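Long-range contacts in GH18 chiitnase (Pseudoalteromonas aurantia, PDB 6K7Z), which probably hydrolyses internal glycosidic bonds of chitin, acting as an endochitinase of glycoside hydrolase family 18: residues A[39-44]-A[98-103]; A[156-161]-A[189-194]. One frame throughout, in Å; residues are numbered along the deposited sequence.

Interaction 1 (A[39-44]-A[98-103]); sequences FNLVLS and DSLASF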
ATOM      1  N   PHE A  39      16.487  -0.199  13.169  1.00 22.46           N
ATOM      2  CA  PHE A  39      15.366   0.044  14.064  1.00 22.82           C
ATOM      3  C   PHE A  39      15.087   1.523  14.268  1.00 21.12           C
ATOM      4  O   PHE A  39      14.056   1.857  14.857  1.00 23.21           O
ATOM      5  CB  PHE A  39      15.599  -0.640  15.407  1.00 22.42           C
ATOM      6  CG  PHE A  39      15.500  -2.130  15.334  1.00 19.84           C
ATOM      7  CD1 PHE A  39      14.270  -2.757  15.461  1.00 23.75           C
ATOM      8  CD2 PHE A  39      16.625  -2.904  15.102  1.00 22.72           C
ATOM      9  CE1 PHE A  39      14.165  -4.143  15.374  1.00 19.67           C
ATOM     10  CE2 PHE A  39      16.530  -4.294  15.016  1.00 22.10           C
ATOM     11  CZ  PHE A  39      15.299  -4.912  15.151  1.00 17.86           C
ATOM     12  N   ASN A  40      15.964   2.404  13.793  1.00 19.97           N
ATOM     13  CA  ASN A  40      15.687   3.836  13.745  1.00 22.72           C
ATOM     14  C   ASN A  40      14.971   4.130  12.431  1.00 19.15           C
ATOM     15  O   ASN A  40      15.554   3.970  11.352  1.00 20.55           O
ATOM     16  CB  ASN A  40      16.974   4.652  13.852  1.00 25.59           C
ATOM     17  CG  ASN A  40      17.651   4.502  15.198  1.00 29.90           C
ATOM     18  OD1 ASN A  40      17.032   4.075  16.175  1.00 30.50           O
ATOM     19  ND2 ASN A  40      18.935   4.853  15.257  1.00 32.24           N
ATOM     20  N   LEU A  41      13.719   4.561  12.518  1.00 18.94           N
ATOM     21  CA  LEU A  41      12.887   4.783  11.338  1.00 19.17           C
ATOM     22  C   LEU A  41      12.934   6.256  10.940  1.00 20.62           C
ATOM     23  O   LEU A  41      12.777   7.136  11.794  1.00 18.92           O
ATOM     24  CB  LEU A  41      11.445   4.345  11.609  1.00 17.14           C
ATOM     25  CG  LEU A  41      11.312   2.920  12.161  1.00 18.55           C
ATOM     26  CD1 LEU A  41       9.850   2.483  12.248  1.00 20.83           C
ATOM     27  CD2 LEU A  41      12.124   1.943  11.329  1.00 19.23           C
ATOM     28  N   VAL A  42      13.145   6.523   9.648  1.00 17.73           N
ATOM     29  CA  VAL A  42      13.277   7.895   9.163  1.00 19.12           C
ATOM     30  C   VAL A  42      12.269   8.147   8.052  1.00 17.64           C
ATOM     31  O   VAL A  42      11.933   7.250   7.270  1.00 16.70           O
ATOM     32  CB  VAL A  42      14.706   8.212   8.663  1.00 20.80           C
ATOM     33  CG1 VAL A  42      15.718   8.108   9.809  1.00 20.29           C
ATOM     34  CG2 VAL A  42      15.082   7.288   7.518  1.00 22.76           C
ATOM     35  N   LEU A  43      11.803   9.393   7.981  1.00 15.30           N
ATOM     36  CA  LEU A  43      10.868   9.840   6.963  1.00 15.82           C
ATOM     37  C   LEU A  43      11.600  10.291   5.708  1.00 18.41           C
ATOM     38  O   LEU A  43      12.718  10.810   5.766  1.00 19.91           O
ATOM     39  CB  LEU A  43      10.012  10.996   7.484  1.00 14.36           C
ATOM     40  CG  LEU A  43       9.010  10.661   8.583  1.00 17.24           C
ATOM     41  CD1 LEU A  43       8.525  11.951   9.263  1.00 20.29           C
ATOM     42  CD2 LEU A  43       7.836   9.884   7.996  1.00 13.70           C
ATOM     43  N   SER A  44      10.950  10.084   4.566  1.00 15.61           N
ATOM     44  CA  SER A  44      11.413  10.569   3.278  1.00 18.44           C
ATOM     45  C   SER A  44      10.203  11.038   2.487  1.00 16.01           C
ATOM     46  O   SER A  44       9.066  10.661   2.775  1.00 14.80           O
ATOM     47  CB  SER A  44      12.171   9.492   2.496  1.00 18.31           C
ATOM     48  OG  SER A  44      11.356   8.352   2.287  1.00 19.61           O
ATOM     49  N   ASP A  98       6.275  -1.634  17.891  1.00 18.81           N
ATOM     50  CA  ASP A  98       6.091  -0.572  18.872  1.00 19.48           C
ATOM     51  C   ASP A  98       6.504   0.774  18.303  1.00 19.25           C
ATOM     52  O   ASP A  98       5.822   1.783  18.522  1.00 18.60           O
ATOM     53  CB  ASP A  98       6.888  -0.873  20.140  1.00 22.45           C
ATOM     54  CG  ASP A  98       6.923   0.312  21.088  1.00 29.41           C
ATOM     55  OD1 ASP A  98       5.910   0.546  21.783  1.00 30.33           O
ATOM     56  OD2 ASP A  98       7.955   1.023  21.121  1.00 33.46           O
ATOM     57  N   SER A  99       7.616   0.812  17.565  1.00 17.96           N
ATOM     58  CA  SER A  99       8.026   2.057  16.919  1.00 19.37           C
ATOM     59  C   SER A  99       6.976   2.542  15.924  1.00 18.53           C
ATOM     60  O   SER A  99       6.650   3.735  15.876  1.00 18.13           O
ATOM     61  CB  SER A  99       9.371   1.864  16.225  1.00 21.96           C
ATOM     62  OG  SER A  99      10.369   1.485  17.158  1.00 22.66           O
ATOM     63  N   LEU A 100       6.444   1.633  15.103  1.00 17.95           N
ATOM     64  CA  LEU A 100       5.436   2.028  14.123  1.00 15.44           C
ATOM     65  C   LEU A 100       4.154   2.502  14.806  1.00 18.22           C
ATOM     66  O   LEU A 100       3.591   3.549  14.449  1.00 16.34           O
ATOM     67  CB  LEU A 100       5.138   0.862  13.177  1.00 15.06           C
ATOM     68  CG  LEU A 100       6.182   0.488  12.120  1.00 18.10           C
ATOM     69  CD1 LEU A 100       5.766  -0.791  11.418  1.00 15.62           C
ATOM     70  CD2 LEU A 100       6.360   1.594  11.098  1.00 18.02           C
ATOM     71  N   ALA A 101       3.663   1.723  15.775  1.00 16.74           N
ATOM     72  CA  ALA A 101       2.448   2.101  16.492  1.00 17.29           C
ATOM     73  C   ALA A 101       2.612   3.450  17.174  1.00 17.97           C
ATOM     74  O   ALA A 101       1.706   4.291  17.127  1.00 18.38           O
ATOM     75  CB  ALA A 101       2.077   1.022  17.515  1.00 19.23           C
ATOM     76  N   SER A 102       3.765   3.680  17.800  1.00 17.20           N
ATOM     77  CA  SER A 102       4.022   4.980  18.409  1.00 18.88           C
ATOM     78  C   SER A 102       3.995   6.090  17.369  1.00 19.90           C
ATOM     79  O   SER A 102       3.394   7.147  17.597  1.00 18.59           O
ATOM     80  CB  SER A 102       5.360   4.957  19.146  1.00 18.86           C
ATOM     81  OG  SER A 102       5.281   4.086  20.256  1.00 20.01           O
ATOM     82  N   PHE A 103       4.624   5.868  16.212  1.00 17.50           N
ATOM     83  CA  PHE A 103       4.600   6.901  15.182  1.00 18.00           C
ATOM     84  C   PHE A 103       3.173   7.220  14.767  1.00 14.76           C
ATOM     85  O   PHE A 103       2.814   8.393  14.612  1.00 17.97           O
ATOM     86  CB  PHE A 103       5.414   6.481  13.964  1.00 18.31           C
ATOM     87  CG  PHE A 103       5.524   7.565  12.928  1.00 16.45           C
ATOM     88  CD1 PHE A 103       4.560   7.701  11.931  1.00 16.76           C
ATOM     89  CD2 PHE A 103       6.587   8.451  12.950  1.00 17.92           C
ATOM     90  CE1 PHE A 103       4.650   8.723  10.977  1.00 17.09           C
ATOM     91  CE2 PHE A 103       6.690   9.459  12.003  1.00 17.73           C
ATOM     92  CZ  PHE A 103       5.713   9.594  11.016  1.00 20.53           C
TER
HETATM   93  O   HOH W   1      12.292   0.070  16.157  1.00 29.39           O

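Interaction 2 (A[156-161]-A[189-194]); sequences PQPPYL and YNNPPW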
ATOM      1  N   PRO A 156       1.286  -5.623  -1.760  1.00  9.93           N
ATOM      2  CA  PRO A 156       2.025  -6.669  -2.469  1.00  8.26           C
ATOM      3  C   PRO A 156       1.992  -6.498  -3.977  1.00 10.67           C
ATOM      4  O   PRO A 156       1.103  -5.870  -4.559  1.00 10.23           O
ATOM      5  CB  PRO A 156       1.296  -7.949  -2.059  1.00  8.90           C
ATOM      6  CG  PRO A 156      -0.102  -7.494  -1.816  1.00  8.06           C
ATOM      7  CD  PRO A 156       0.029  -6.143  -1.189  1.00  8.87           C
ATOM      8  N   GLN A 157       2.969  -7.083  -4.600  1.00  9.88           N
ATOM      9  CA  GLN A 157       3.011  -7.228  -6.046  1.00 13.83           C
ATOM     10  C   GLN A 157       2.394  -8.563  -6.452  1.00 11.34           C
ATOM     11  O   GLN A 157       2.316  -9.488  -5.639  1.00 12.14           O
ATOM     12  CB  GLN A 157       4.451  -7.118  -6.526  1.00 13.85           C
ATOM     13  CG  GLN A 157       5.016  -5.733  -6.255  1.00 14.24           C
ATOM     14  CD  GLN A 157       6.518  -5.695  -6.322  1.00 14.81           C
ATOM     15  OE1 GLN A 157       7.108  -5.857  -7.393  1.00 17.40           O
ATOM     16  NE2 GLN A 157       7.150  -5.484  -5.176  1.00 16.41           N
ATOM     17  N   PRO A 158       1.912  -8.678  -7.689  1.00 12.91           N
ATOM     18  CA  PRO A 158       1.118  -9.849  -8.080  1.00 11.68           C
ATOM     19  C   PRO A 158       1.831 -11.171  -7.830  1.00 11.43           C
ATOM     20  O   PRO A 158       1.183 -12.121  -7.372  1.00 12.61           O
ATOM     21  CB  PRO A 158       0.865  -9.617  -9.579  1.00 14.16           C
ATOM     22  CG  PRO A 158       0.782  -8.125  -9.690  1.00 13.56           C
ATOM     23  CD  PRO A 158       1.830  -7.605  -8.704  1.00 12.98           C
ATOM     24  N   PRO A 159       3.138 -11.301  -8.115  1.00 12.17           N
ATOM     25  CA  PRO A 159       3.770 -12.617  -7.879  1.00 13.36           C
ATOM     26  C   PRO A 159       3.653 -13.086  -6.442  1.00 15.06           C
ATOM     27  O   PRO A 159       3.645 -14.299  -6.189  1.00 13.72           O
ATOM     28  CB  PRO A 159       5.233 -12.388  -8.278  1.00 15.95           C
ATOM     29  CG  PRO A 159       5.179 -11.290  -9.283  1.00 17.90           C
ATOM     30  CD  PRO A 159       4.078 -10.379  -8.787  1.00 15.03           C
ATOM     31  N   TYR A 160       3.540 -12.153  -5.497  1.00 13.97           N
ATOM     32  CA  TYR A 160       3.433 -12.513  -4.090  1.00 13.50           C
ATOM     33  C   TYR A 160       2.160 -13.288  -3.783  1.00 14.61           C
ATOM     34  O   TYR A 160       2.098 -13.964  -2.745  1.00 14.79           O
ATOM     35  CB  TYR A 160       3.455 -11.262  -3.222  1.00 10.86           C
ATOM     36  CG  TYR A 160       4.713 -10.415  -3.263  1.00 12.55           C
ATOM     37  CD1 TYR A 160       5.843 -10.797  -3.988  1.00 14.49           C
ATOM     38  CD2 TYR A 160       4.756  -9.211  -2.573  1.00  9.87           C
ATOM     39  CE1 TYR A 160       6.984  -9.992  -3.996  1.00 13.12           C
ATOM     40  CE2 TYR A 160       5.879  -8.418  -2.573  1.00 11.31           C
ATOM     41  CZ  TYR A 160       6.984  -8.801  -3.288  1.00 12.55           C
ATOM     42  OH  TYR A 160       8.088  -7.982  -3.265  1.00 12.62           O
ATOM     43  N   LEU A 161       1.146 -13.184  -4.643  1.00 12.29           N
ATOM     44  CA  LEU A 161      -0.194 -13.712  -4.403  1.00 12.76           C
ATOM     45  C   LEU A 161      -0.555 -14.873  -5.328  1.00 16.16           C
ATOM     46  O   LEU A 161      -1.700 -15.340  -5.315  1.00 14.92           O
ATOM     47  CB  LEU A 161      -1.224 -12.590  -4.558  1.00 14.78           C
ATOM     48  CG  LEU A 161      -1.143 -11.490  -3.492  1.00 12.58           C
ATOM     49  CD1 LEU A 161      -1.831 -10.211  -3.941  1.00 14.90           C
ATOM     50  CD2 LEU A 161      -1.730 -11.975  -2.183  1.00 15.70           C
ATOM     51  N   TYR A 189       1.687  -3.081 -11.588  1.00 12.74           N
ATOM     52  CA  TYR A 189       2.639  -2.374 -12.432  1.00 14.96           C
ATOM     53  C   TYR A 189       4.035  -2.816 -12.021  1.00 14.82           C
ATOM     54  O   TYR A 189       4.222  -3.466 -10.991  1.00 14.71           O
ATOM     55  CB  TYR A 189       2.470  -0.854 -12.327  1.00 14.28           C
ATOM     56  CG  TYR A 189       2.346  -0.339 -10.918  1.00 13.65           C
ATOM     57  CD1 TYR A 189       1.106  -0.269 -10.292  1.00 13.75           C
ATOM     58  CD2 TYR A 189       3.465   0.071 -10.204  1.00 14.31           C
ATOM     59  CE1 TYR A 189       0.982   0.198  -8.994  1.00 10.05           C
ATOM     60  CE2 TYR A 189       3.353   0.547  -8.912  1.00 11.64           C
ATOM     61  CZ  TYR A 189       2.113   0.616  -8.311  1.00 13.61           C
ATOM     62  OH  TYR A 189       1.996   1.084  -7.011  1.00 11.09           O
ATOM     63  N   ASN A 190       5.011  -2.496 -12.874  1.00 16.37           N
ATOM     64  CA  ASN A 190       6.394  -2.948 -12.695  1.00 18.15           C
ATOM     65  C   ASN A 190       6.486  -4.462 -12.591  1.00 18.16           C
ATOM     66  O   ASN A 190       7.430  -4.992 -11.999  1.00 16.26           O
ATOM     67  CB  ASN A 190       7.049  -2.314 -11.466  1.00 16.58           C
ATOM     68  CG  ASN A 190       7.114  -0.805 -11.555  1.00 19.07           C
ATOM     69  OD1 ASN A 190       7.215  -0.241 -12.650  1.00 20.72           O
ATOM     70  ND2 ASN A 190       7.062  -0.138 -10.403  1.00 17.56           N
ATOM     71  N   ASN A 191       5.513  -5.168 -13.161  1.00 15.64           N
ATOM     72  CA  ASN A 191       5.425  -6.620 -13.004  1.00 16.68           C
ATOM     73  C   ASN A 191       4.806  -7.222 -14.241  1.00 14.33           C
ATOM     74  O   ASN A 191       3.584  -7.399 -14.323  1.00 14.63           O
ATOM     75  CB  ASN A 191       4.608  -7.010 -11.774  1.00 14.94           C
ATOM     76  CG  ASN A 191       5.417  -6.978 -10.509  1.00 16.76           C
ATOM     77  OD1 ASN A 191       6.165  -7.916 -10.222  1.00 16.31           O
ATOM     78  ND2 ASN A 191       5.262  -5.913  -9.725  1.00 15.72           N
ATOM     79  N   PRO A 192       5.624  -7.586 -15.225  1.00 18.53           N
ATOM     80  CA  PRO A 192       5.134  -8.430 -16.317  1.00 17.86           C
ATOM     81  C   PRO A 192       4.831  -9.821 -15.770  1.00 15.89           C
ATOM     82  O   PRO A 192       5.512 -10.257 -14.845  1.00 21.72           O
ATOM     83  CB  PRO A 192       6.310  -8.463 -17.299  1.00 23.06           C
ATOM     84  CG  PRO A 192       7.242  -7.374 -16.856  1.00 19.94           C
ATOM     85  CD  PRO A 192       7.050  -7.263 -15.370  1.00 18.96           C
ATOM     86  N   PRO A 193       3.853 -10.526 -16.335  1.00 20.01           N
ATOM     87  CA  PRO A 193       3.021 -10.158 -17.487  1.00 18.42           C
ATOM     88  C   PRO A 193       1.724  -9.442 -17.123  1.00 16.58           C
ATOM     89  O   PRO A 193       0.840  -9.313 -17.973  1.00 18.70           O
ATOM     90  CB  PRO A 193       2.715 -11.509 -18.122  1.00 20.34           C
ATOM     91  CG  PRO A 193       2.636 -12.433 -16.950  1.00 19.72           C
ATOM     92  CD  PRO A 193       3.663 -11.940 -15.956  1.00 18.77           C
ATOM     93  N   TRP A 194       1.607  -8.973 -15.881  1.00 17.45           N
ATOM     94  CA  TRP A 194       0.422  -8.212 -15.500  1.00 16.66           C
ATOM     95  C   TRP A 194       0.438  -6.796 -16.060  1.00 13.38           C
ATOM     96  O   TRP A 194      -0.622  -6.253 -16.371  1.00 14.72           O
ATOM     97  CB  TRP A 194       0.290  -8.138 -13.980  1.00 13.11           C
ATOM     98  CG  TRP A 194       0.046  -9.450 -13.369  1.00 14.43           C
ATOM     99  CD1 TRP A 194      -1.160 -10.026 -13.122  1.00 14.87           C
ATOM    100  CD2 TRP A 194       1.036 -10.366 -12.914  1.00 16.55           C
ATOM    101  NE1 TRP A 194      -0.984 -11.254 -12.531  1.00 15.99           N
ATOM    102  CE2 TRP A 194       0.359 -11.489 -12.398  1.00 15.05           C
ATOM    103  CE3 TRP A 194       2.436 -10.348 -12.892  1.00 16.15           C
ATOM    104  CZ2 TRP A 194       1.029 -12.589 -11.874  1.00 14.93           C
ATOM    105  CZ3 TRP A 194       3.101 -11.445 -12.367  1.00 16.13           C
ATOM    106  CH2 TRP A 194       2.397 -12.543 -11.860  1.00 15.97           C
TER
HETATM  107  O   HOH W   2       7.837  -8.540  -8.092  1.00 37.93           O

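Interaction 1 (A[39-44]-A[98-103])
L41 and L43, on the short strand 41-43, meet L100 and F103 of helix 93-106, and these apolar pairs carry most of the contact. The strand and helix segments lie 10.8 Å apart at closest approach of their axes, their directions 37° apart, a spacing bridged mainly by side chains. Near the start of the strand, L41 points at the helix and its CD1 branch makes the touch, crossing the L100 side chain at about a right angle with CD1 to CD2 at 3.8 Å. The same L41 CD1 lies 4.1 Å from S99 CB. Further along, L43 and F103 reach toward each other tip to tip. CG of F103 is anti to its backbone N (chi1 -175°), on the side facing the strand, and the end of the ring meets L43, whose CD2 comes to 3.7 Å from F103 CZ in an oblique approach. L43 CD1 adds a second touch, 4.1 Å from CZ of F103. An alanine in place of L43 would take both methyl branches from the CZ end of the F103 ring and would probably leave a gap there, beside L31 and I74.

The polar part of the contact is indirect. Water 1 donates both to F39 O, at 2.8 Å, and to S99 OG, at 2.6 Å, so one solvent molecule joins the loop to the helix where no direct hydrogen bond does. S99 OG also bonds K95 O one helical turn back, and K95 makes a cation-pi contact with F39.

L31 and F76 of the central parallel strands lie beneath both L41 and L100. The arrangement belongs to a TIM barrel: helix 93-106 lies in the crossover connection between parallel strands 71-77 and 111-115, and strand 41-43 is an antiparallel addition paired with strand 25-33.

Interaction 2 (A[156-161]-A[189-194])
Q157, P158 and P159 meet N191 and W194 in a buried loop-to-loop contact that combines an amide hydrogen bond with proline-tryptophan packing. The two loops follow the adjacent parallel strands 151-154 and 183-187, at the C-terminal ends of the TIM-barrel strands, where family 18 enzymes carry their substrate cleft.

N191 ND2 donates to Q157 OE1 over 3.0 Å, nearly straight at 167° and on a lone pair in the carbonyl plane. N191 ND2 also donates to Y189 O in its own loop, 2.9 Å away. The two amide planes stand 60° apart, and water 2 bridges them by donating to Q157 OE1 and to N191 OD1. Q157 also touches E117, the glutamate of the family's DxxDxDxE signature.

Below this polar group, P158 lays CB over one face of the W194 indole in a CH-pi contact, 3.5 Å from the centroid of the six-membered ring and 16° off its normal. P159 follows obliquely, with CG at 3.7 Å from W194 CZ3. S204 on helix 198-209 binds the indole NE1, which ties the ring to the next helix.

With both N-H groups of N191 engaged, the amide is held against rotation and its orientation is clear; Q157 OE1, gripped by an amide and a water, is likewise satisfied within the buried contact.

How the interactions relate
Both contacts join parts of one barrel, yet they share no element and lie on opposite sides of the chain's centre, about 27 Å apart between centres. Interaction 1 is the more peripheral and only partly buried: it packs an added strand and a crossover helix over the barrel strands, by aliphatic and aromatic fit, with solvent supplying its polar link. Interaction 2 is more buried and lies nearer the centre of the chain, between loops without regular strands, where a direct side-chain amide bond and proline-indole packing join the two. A bridging water occurs in each, supplementing a direct bond in 156-161/189-194 but replacing one in 39-44/98-103.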